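Local coordinates for protein alpha-1,6-mannanase (Bacteroides thetaiotaomicron, PDB 4V1S) that probably hydrolyses alpha-1,6-mannosidic linkages in mannan, as an alpha-1,6-mannanase of glycoside hydrolase family 76, at residues T148-C153 with S205-L210; D154-T159 with S163-A168; L215-Q220 with W274-Q279. All blocks are in the same frame, centred on the assembly; numbering follows the deposited sequence. Where two conformers were deposited one is given.

Contact 1 of 3, residues T148-C153 with S205-L210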
# COMPACT_ATOMS: atom_id res chain seq x y z
N THR A 148 -5.41 -1.98 4.39
CA THR A 148 -6.20 -3.20 4.18
C THR A 148 -7.49 -2.86 3.43
O THR A 148 -7.84 -3.55 2.46
CB THR A 148 -6.51 -3.90 5.51
OG1 THR A 148 -5.27 -4.22 6.16
CG2 THR A 148 -7.31 -5.14 5.30
N ALA A 149 -8.16 -1.77 3.83
CA ALA A 149 -9.37 -1.32 3.16
C ALA A 149 -9.17 -1.12 1.66
O ALA A 149 -10.01 -1.50 0.87
CB ALA A 149 -9.91 -0.05 3.81
N ILE A 150 -8.05 -0.54 1.27
CA ILE A 150 -7.70 -0.35 -0.14
C ILE A 150 -7.73 -1.70 -0.84
O ILE A 150 -8.38 -1.84 -1.87
CB ILE A 150 -6.31 0.32 -0.25
CG1 ILE A 150 -6.38 1.80 0.16
CG2 ILE A 150 -5.79 0.24 -1.68
CD1 ILE A 150 -5.02 2.33 0.59
N GLY A 151 -7.01 -2.69 -0.29
CA GLY A 151 -6.93 -4.03 -0.91
C GLY A 151 -8.32 -4.67 -0.98
O GLY A 151 -8.66 -5.30 -2.00
N LEU A 152 -9.12 -4.54 0.09
CA LEU A 152 -10.45 -5.15 0.10
C LEU A 152 -11.41 -4.49 -0.89
O LEU A 152 -12.22 -5.17 -1.50
CB LEU A 152 -11.03 -5.20 1.51
CG LEU A 152 -10.20 -6.00 2.53
CD1 LEU A 152 -10.75 -5.79 3.93
CD2 LEU A 152 -10.23 -7.48 2.15
N CYS A 153 -11.29 -3.17 -1.07
CA CYS A 153 -12.06 -2.49 -2.11
C CYS A 153 -11.70 -3.07 -3.47
O CYS A 153 -12.57 -3.37 -4.28
CB CYS A 153 -11.82 -0.98 -2.12
SG CYS A 153 -12.55 -0.05 -0.76
N SER A 205 -3.68 9.75 7.18
CA SER A 205 -4.45 10.57 6.26
C SER A 205 -4.56 9.92 4.89
O SER A 205 -5.65 9.79 4.34
CB SER A 205 -3.81 11.94 6.06
OG SER A 205 -3.95 12.78 7.21
N ALA A 206 -3.41 9.54 4.36
CA ALA A 206 -3.31 9.15 2.96
C ALA A 206 -4.03 7.85 2.62
O ALA A 206 -4.79 7.78 1.63
CB ALA A 206 -1.83 9.11 2.55
N VAL A 207 -3.83 6.81 3.42
CA VAL A 207 -4.53 5.57 3.13
C VAL A 207 -6.04 5.70 3.43
O VAL A 207 -6.88 5.05 2.80
CB VAL A 207 -3.96 4.34 3.88
CG1 VAL A 207 -2.54 4.08 3.43
CG2 VAL A 207 -4.07 4.43 5.39
N THR A 208 -6.40 6.54 4.41
CA THR A 208 -7.80 6.76 4.68
C THR A 208 -8.46 7.54 3.52
O THR A 208 -9.56 7.19 3.09
CB THR A 208 -7.99 7.43 6.04
OG1 THR A 208 -7.44 6.63 7.06
CG2 THR A 208 -9.43 7.69 6.37
N MET A 209 -7.78 8.56 3.00
CA MET A 209 -8.27 9.26 1.85
C MET A 209 -8.47 8.35 0.64
O MET A 209 -9.51 8.40 -0.01
CB MET A 209 -7.33 10.41 1.45
CG MET A 209 -7.38 11.60 2.41
SD MET A 209 -5.98 12.74 2.27
CE MET A 209 -5.92 12.97 0.50
N LEU A 210 -7.49 7.51 0.35
CA LEU A 210 -7.59 6.65 -0.81
C LEU A 210 -8.74 5.65 -0.62
O LEU A 210 -9.51 5.41 -1.54
CB LEU A 210 -6.26 5.94 -1.10
CG LEU A 210 -6.30 5.10 -2.37
CD1 LEU A 210 -6.64 5.93 -3.61
CD2 LEU A 210 -4.96 4.42 -2.59
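Ile-150 and Leu-210 mark the point where the two helical segments 148-153 and 205-210 come nearest along their backbones, with the two CA atoms 7.0 Å apart. Both segments are interior turns of longer helices, 142-159 and 202-219, and the pair illustrates how neighbouring helices pack in the (alpha/alpha)6 barrel expected of a family 76 glycoside hydrolase. No hydrogen bond crosses this small, buried contact; its side-chain packing is apolar, and nearly all of it is carried by one isoleucine. The CG1 branch of Ile-150 stands anti to its carbonyl carbon (chi1 -72°), and a nearly extended second torsion (158°) sends CD1 out toward the other helix. There the methyl enters the notch between two residues one turn apart. On one side it meets Val-207 CB at 4.0 Å; on the other, Leu-210 CD2 lies 3.8 Å from Ile-150 CD1. Leu-210 turns its side chain about perpendicular to that of Ile-150, so that its CD2 methyl also reaches Ile-150 CG1, at 4.1 Å. With CG1 and CD1 gone, as in an alanine here, the notch between Val-207 and Leu-210 would probably be left unfilled and the leucine methyl freer to turn. Beyond these two residues, Tyr-89 of helix 81-97 packs on the same isoleucine, as do Ser-211 and Lys-214 farther along helix 202-219. The backbone oxygen beside the methyl does not go unserved: Val-207 O, 4.0 Å from Ile-150 CD1, is hydrogen-bonded to the hydroxyl of Ser-211.

Contact 2 of 3, residues D154-T159 with S163-A168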
# COMPACT_ATOMS: atom_id res chain seq x y z
N ASP A 154 -10.40 -3.20 -3.73
CA ASP A 154 -9.96 -3.73 -5.01
C ASP A 154 -10.38 -5.20 -5.20
O ASP A 154 -10.73 -5.62 -6.31
CB ASP A 154 -8.44 -3.55 -5.16
CG ASP A 154 -8.06 -2.09 -5.37
OD1 ASP A 154 -8.89 -1.33 -5.90
OD2 ASP A 154 -6.92 -1.69 -5.05
N ALA A 155 -10.36 -5.97 -4.10
CA ALA A 155 -10.79 -7.36 -4.14
C ALA A 155 -12.28 -7.46 -4.49
O ALA A 155 -12.70 -8.31 -5.30
CB ALA A 155 -10.51 -8.06 -2.81
N TYR A 156 -13.08 -6.60 -3.88
CA TYR A 156 -14.50 -6.49 -4.25
C TYR A 156 -14.70 -6.08 -5.72
O TYR A 156 -15.51 -6.67 -6.42
CB TYR A 156 -15.23 -5.48 -3.32
CG TYR A 156 -16.63 -5.19 -3.80
CD1 TYR A 156 -17.65 -6.10 -3.61
CD2 TYR A 156 -16.91 -4.05 -4.52
CE1 TYR A 156 -18.93 -5.86 -4.10
CE2 TYR A 156 -18.17 -3.80 -5.00
CZ TYR A 156 -19.18 -4.71 -4.80
OH TYR A 156 -20.44 -4.41 -5.28
N LEU A 157 -13.97 -5.08 -6.19
CA LEU A 157 -14.11 -4.69 -7.57
C LEU A 157 -13.80 -5.84 -8.53
O LEU A 157 -14.42 -5.96 -9.57
CB LEU A 157 -13.25 -3.47 -7.89
CG LEU A 157 -13.70 -2.15 -7.26
CD1 LEU A 157 -12.61 -1.11 -7.44
CD2 LEU A 157 -14.99 -1.64 -7.88
N ALA A 158 -12.82 -6.67 -8.16
CA ALA A 158 -12.36 -7.78 -9.01
C ALA A 158 -13.31 -8.99 -9.02
O ALA A 158 -13.36 -9.73 -10.00
CB ALA A 158 -10.97 -8.24 -8.58
N THR A 159 -14.03 -9.19 -7.91
CA THR A 159 -14.78 -10.43 -7.70
C THR A 159 -16.26 -10.25 -7.43
O THR A 159 -17.05 -11.21 -7.55
CB THR A 159 -14.25 -11.21 -6.48
OG1 THR A 159 -14.45 -10.46 -5.28
CG2 THR A 159 -12.78 -11.56 -6.65
N SER A 163 -18.65 -10.15 1.00
CA SER A 163 -17.92 -10.24 2.27
C SER A 163 -16.65 -9.37 2.23
O SER A 163 -16.29 -8.78 3.23
CB SER A 163 -17.61 -11.69 2.64
OG SER A 163 -16.62 -12.26 1.81
N TYR A 164 -16.01 -9.28 1.06
CA TYR A 164 -14.83 -8.41 0.93
C TYR A 164 -15.21 -6.94 1.14
O TYR A 164 -14.52 -6.20 1.85
CB TYR A 164 -14.15 -8.58 -0.44
CG TYR A 164 -13.66 -9.98 -0.79
CD1 TYR A 164 -13.55 -11.00 0.15
CD2 TYR A 164 -13.31 -10.27 -2.09
CE1 TYR A 164 -13.08 -12.27 -0.22
CE2 TYR A 164 -12.84 -11.51 -2.46
CZ TYR A 164 -12.71 -12.50 -1.53
OH TYR A 164 -12.25 -13.73 -1.92
N LEU A 165 -16.34 -6.53 0.55
CA LEU A 165 -16.81 -5.15 0.70
C LEU A 165 -17.23 -4.84 2.15
O LEU A 165 -16.97 -3.75 2.64
CB LEU A 165 -17.97 -4.89 -0.26
CG LEU A 165 -18.45 -3.45 -0.27
CD1 LEU A 165 -17.34 -2.50 -0.73
CD2 LEU A 165 -19.68 -3.31 -1.14
N GLU A 166 -17.85 -5.79 2.83
CA GLU A 166 -18.25 -5.62 4.22
C GLU A 166 -17.03 -5.29 5.08
O GLU A 166 -17.04 -4.36 5.89
CB GLU A 166 -18.95 -6.88 4.72
CG GLU A 166 -19.33 -6.91 6.18
CD GLU A 166 -20.18 -8.13 6.53
OE1 GLU A 166 -20.37 -9.02 5.65
OE2 GLU A 166 -20.66 -8.20 7.68
N LYS A 167 -15.95 -6.05 4.88
CA LYS A 167 -14.73 -5.81 5.66
C LYS A 167 -14.03 -4.53 5.19
O LYS A 167 -13.40 -3.86 6.00
CB LYS A 167 -13.79 -7.00 5.64
CG LYS A 167 -14.29 -8.18 6.45
CD LYS A 167 -14.18 -7.94 7.94
CE LYS A 167 -14.59 -9.15 8.75
NZ LYS A 167 -16.01 -9.54 8.60
N ALA A 168 -14.07 -4.20 3.89
CA ALA A 168 -13.52 -2.91 3.44
C ALA A 168 -14.17 -1.76 4.18
O ALA A 168 -13.50 -0.85 4.67
CB ALA A 168 -13.69 -2.72 1.95
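Tyr-156 and Tyr-164 bring the two helical segments closest, their CA atoms 5.5 Å apart, where the axes run nearly antiparallel (159°) and approach to 8.3 Å. The tight, buried part lies around the ring of Tyr-164. Its CD2 atom is 3.6 Å from Ala-155 CB, and Thr-159 OG1 stands 3.4 Å from the same Tyr-164 CD2, while Ala-155 O lies at the ring's edge, in its plane. The threonine hydroxyl is held there by its own helix: with chi1 at 65°, OG1 turns back between its backbone N and carbonyl carbon and donates to Ala-155 O at 2.8 Å, from above the carbonyl plane. It also accepts from Asn-161 N in the short turn. Farther out, Phe-110 and Met-107 of helix 99-114 cover Tyr-164 as well.

The flank nearer solvent, where Tyr-156 and Leu-165 are both partly exposed, is no less close-fitting. Here the leucine lies over one face of the tyrosine ring, its CD2 making a CH-pi contact 4.0 Å from the centroid of the Tyr-156 ring and almost on the normal, while Leu-165 CB packs at 3.6 Å against Tyr-156 CD1. No hydrogen bond joins the two segments; apolar packing fills the space between them. Two antiparallel helices linked by a very short turn and zipped by apolar side chains form an alpha-alpha hairpin, the building element of the six-hairpin glycosidases.

Contact 3 of 3, residues L215-Q220 with W274-Q279; sequences LYEITQ and WLKMYQ
The carboxylate of Glu-217 is met by two groups, Lys-276 NZ at one oxygen and a water at the other. Glu-217 OE1 and Lys-276 NZ, 2.9 Å apart, form a salt bridge between helices 202-219 and 264-281, although the hydrogen bond within it is weak. The water donates to Glu-217 OE2 over an unusually short 2.5 Å and to Lys-276 O at 2.8 Å, and so appears to link the acid to the lysine backbone too. The CA atoms of Glu-217 and Lys-276 stay 9.0 Å apart, and the side chains span the distance in different ways. Glu-217 reaches out with an extended chain beyond CG, whereas Lys-276 curls at its third and fourth torsions (82° and 70°), bringing the ammonium in above the carboxylate plane, in keeping with the weak bond. The lysine was deposited in two conformers, and in this one its CE crowds the carboxylate implausibly, so the detailed geometry is doubtful.

The aliphatic part of Lys-276 also packs against helix 202-219, at Leu-210 and Met-213. Near the end of that helix, Leu-215 O is gripped twice by one residue: Thr-219 N at 2.8 Å and Thr-219 OG1 at 2.7 Å approach it from opposite faces of its plane. A surface pairing with a weak bond, a water and a lysine modelled in two conformers probably adds only a modest electrostatic tie between the helices.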
# COMPACT_ATOMS: atom_id res chain seq x y z
N LEU A 215 -14.19 3.76 -1.86
CA LEU A 215 -15.55 3.48 -1.41
C LEU A 215 -16.60 4.48 -1.94
O LEU A 215 -17.76 4.11 -2.17
CB LEU A 215 -15.61 3.34 0.11
CG LEU A 215 -15.36 1.89 0.55
CD1 LEU A 215 -14.99 1.82 2.02
CD2 LEU A 215 -16.58 1.01 0.28
N TYR A 216 -16.18 5.73 -2.14
CA TYR A 216 -17.05 6.70 -2.80
C TYR A 216 -17.43 6.22 -4.19
O TYR A 216 -18.60 6.27 -4.59
CB TYR A 216 -16.38 8.09 -2.89
CG TYR A 216 -17.21 9.06 -3.68
CD1 TYR A 216 -18.45 9.47 -3.21
CD2 TYR A 216 -16.77 9.54 -4.90
CE1 TYR A 216 -19.23 10.35 -3.95
CE2 TYR A 216 -17.53 10.41 -5.65
CZ TYR A 216 -18.75 10.82 -5.16
OH TYR A 216 -19.54 11.69 -5.88
N GLU A 217 -16.44 5.76 -4.95
CA GLU A 217 -16.70 5.29 -6.30
C GLU A 217 -17.65 4.09 -6.28
O GLU A 217 -18.56 4.01 -7.10
CB GLU A 217 -15.39 4.96 -7.00
CG GLU A 217 -14.57 6.21 -7.32
CD GLU A 217 -13.35 5.95 -8.18
OE1 GLU A 217 -13.02 4.76 -8.47
OE2 GLU A 217 -12.68 6.96 -8.54
N ILE A 218 -17.46 3.19 -5.32
CA ILE A 218 -18.31 2.01 -5.22
C ILE A 218 -19.73 2.35 -4.76
O ILE A 218 -20.72 1.88 -5.37
CB ILE A 218 -17.68 0.96 -4.27
CG1 ILE A 218 -16.44 0.37 -4.93
CG2 ILE A 218 -18.68 -0.14 -3.91
CD1 ILE A 218 -15.49 -0.31 -3.97
N THR A 219 -19.85 3.13 -3.70
CA THR A 219 -21.15 3.35 -3.04
C THR A 219 -21.92 4.60 -3.46
O THR A 219 -23.12 4.71 -3.21
CB THR A 219 -20.99 3.46 -1.52
OG1 THR A 219 -20.26 4.66 -1.20
CG2 THR A 219 -20.30 2.24 -0.94
N GLN A 220 -21.19 5.55 -4.07
CA GLN A 220 -21.64 6.89 -4.40
C GLN A 220 -22.16 7.66 -3.17
O GLN A 220 -22.89 8.63 -3.31
CB GLN A 220 -22.66 6.85 -5.56
CG GLN A 220 -22.04 6.33 -6.86
CD GLN A 220 -20.98 7.28 -7.43
OE1 GLN A 220 -19.78 6.94 -7.52
NE2 GLN A 220 -21.42 8.48 -7.79
N TRP A 274 -5.17 12.02 -4.55
CA TRP A 274 -5.46 13.21 -5.30
C TRP A 274 -5.95 12.92 -6.70
O TRP A 274 -6.84 13.62 -7.22
CB TRP A 274 -4.26 14.14 -5.36
CG TRP A 274 -3.88 14.78 -4.05
CD1 TRP A 274 -4.72 15.25 -3.08
CD2 TRP A 274 -2.54 15.06 -3.60
NE1 TRP A 274 -3.99 15.80 -2.06
CE2 TRP A 274 -2.65 15.70 -2.34
CE3 TRP A 274 -1.26 14.82 -4.12
CZ2 TRP A 274 -1.53 16.12 -1.61
CZ3 TRP A 274 -0.16 15.22 -3.40
CH2 TRP A 274 -0.29 15.87 -2.15
N LEU A 275 -5.42 11.87 -7.34
CA LEU A 275 -5.89 11.51 -8.68
C LEU A 275 -7.34 11.08 -8.64
O LEU A 275 -8.11 11.41 -9.54
CB LEU A 275 -4.98 10.45 -9.33
CG LEU A 275 -3.56 10.96 -9.66
CD1 LEU A 275 -2.73 9.80 -10.14
CD2 LEU A 275 -3.57 12.08 -10.70
N LYS A 276 -7.75 10.34 -7.60
CA LYS A 276 -9.16 9.97 -7.48
C LYS A 276 -10.03 11.18 -7.16
O LYS A 276 -11.16 11.28 -7.66
CB LYS A 276 -9.39 8.87 -6.45
CG LYS A 276 -8.71 7.57 -6.84
CD LYS A 276 -9.27 6.36 -6.14
CE LYS A 276 -10.53 5.85 -6.83
NZ LYS A 276 -10.20 5.24 -8.16
N MET A 277 -9.51 12.10 -6.35
CA MET A 277 -10.27 13.31 -6.02
C MET A 277 -10.46 14.17 -7.25
O MET A 277 -11.52 14.76 -7.43
CB MET A 277 -9.60 14.08 -4.89
CG MET A 277 -9.57 13.28 -3.60
SD MET A 277 -8.63 13.99 -2.26
CE MET A 277 -9.84 15.18 -1.66
N TYR A 278 -9.45 14.20 -8.11
CA TYR A 278 -9.57 14.87 -9.39
C TYR A 278 -10.69 14.28 -10.24
O TYR A 278 -11.53 15.02 -10.77
CB TYR A 278 -8.25 14.80 -10.15
CG TYR A 278 -8.35 15.33 -11.56
CD1 TYR A 278 -8.76 16.64 -11.80
CD2 TYR A 278 -8.03 14.52 -12.65
CE1 TYR A 278 -8.85 17.13 -13.09
CE2 TYR A 278 -8.10 15.01 -13.93
CZ TYR A 278 -8.52 16.31 -14.15
OH TYR A 278 -8.58 16.79 -15.44
N GLN A 279 -10.71 12.96 -10.37
CA GLN A 279 -11.78 12.31 -11.15
C GLN A 279 -13.17 12.58 -10.57
O GLN A 279 -14.13 12.80 -11.32
CB GLN A 279 -11.53 10.80 -11.24
CG GLN A 279 -10.28 10.44 -12.03
CD GLN A 279 -10.23 10.99 -13.47
OE1 GLN A 279 -9.15 11.23 -14.03
NE2 GLN A 279 -11.40 11.17 -14.08
O HOH W 1 -13.07 9.29 -7.83

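In the fold
Of the helices used here, 142-159 comes first from the N terminus, and it supplies one side of contacts 1 and 2. Contact 2 closes at once, across the short turn into helix 162-177. Contact 1 closes only at helix 202-219, 51 residues separating its own two segments, so that its loop encloses contact 2 completely. Contact 3 opens farther along that same helix and closes on helix 264-281 after another 53 residues, in series with the other two. The sites also touch one another: Leu-152 packs on Ala-168, Cys-153 and Leu-165 on Leu-215, and Leu-210 on Lys-276. Four helices are thereby joined, from the buried interior to the surface.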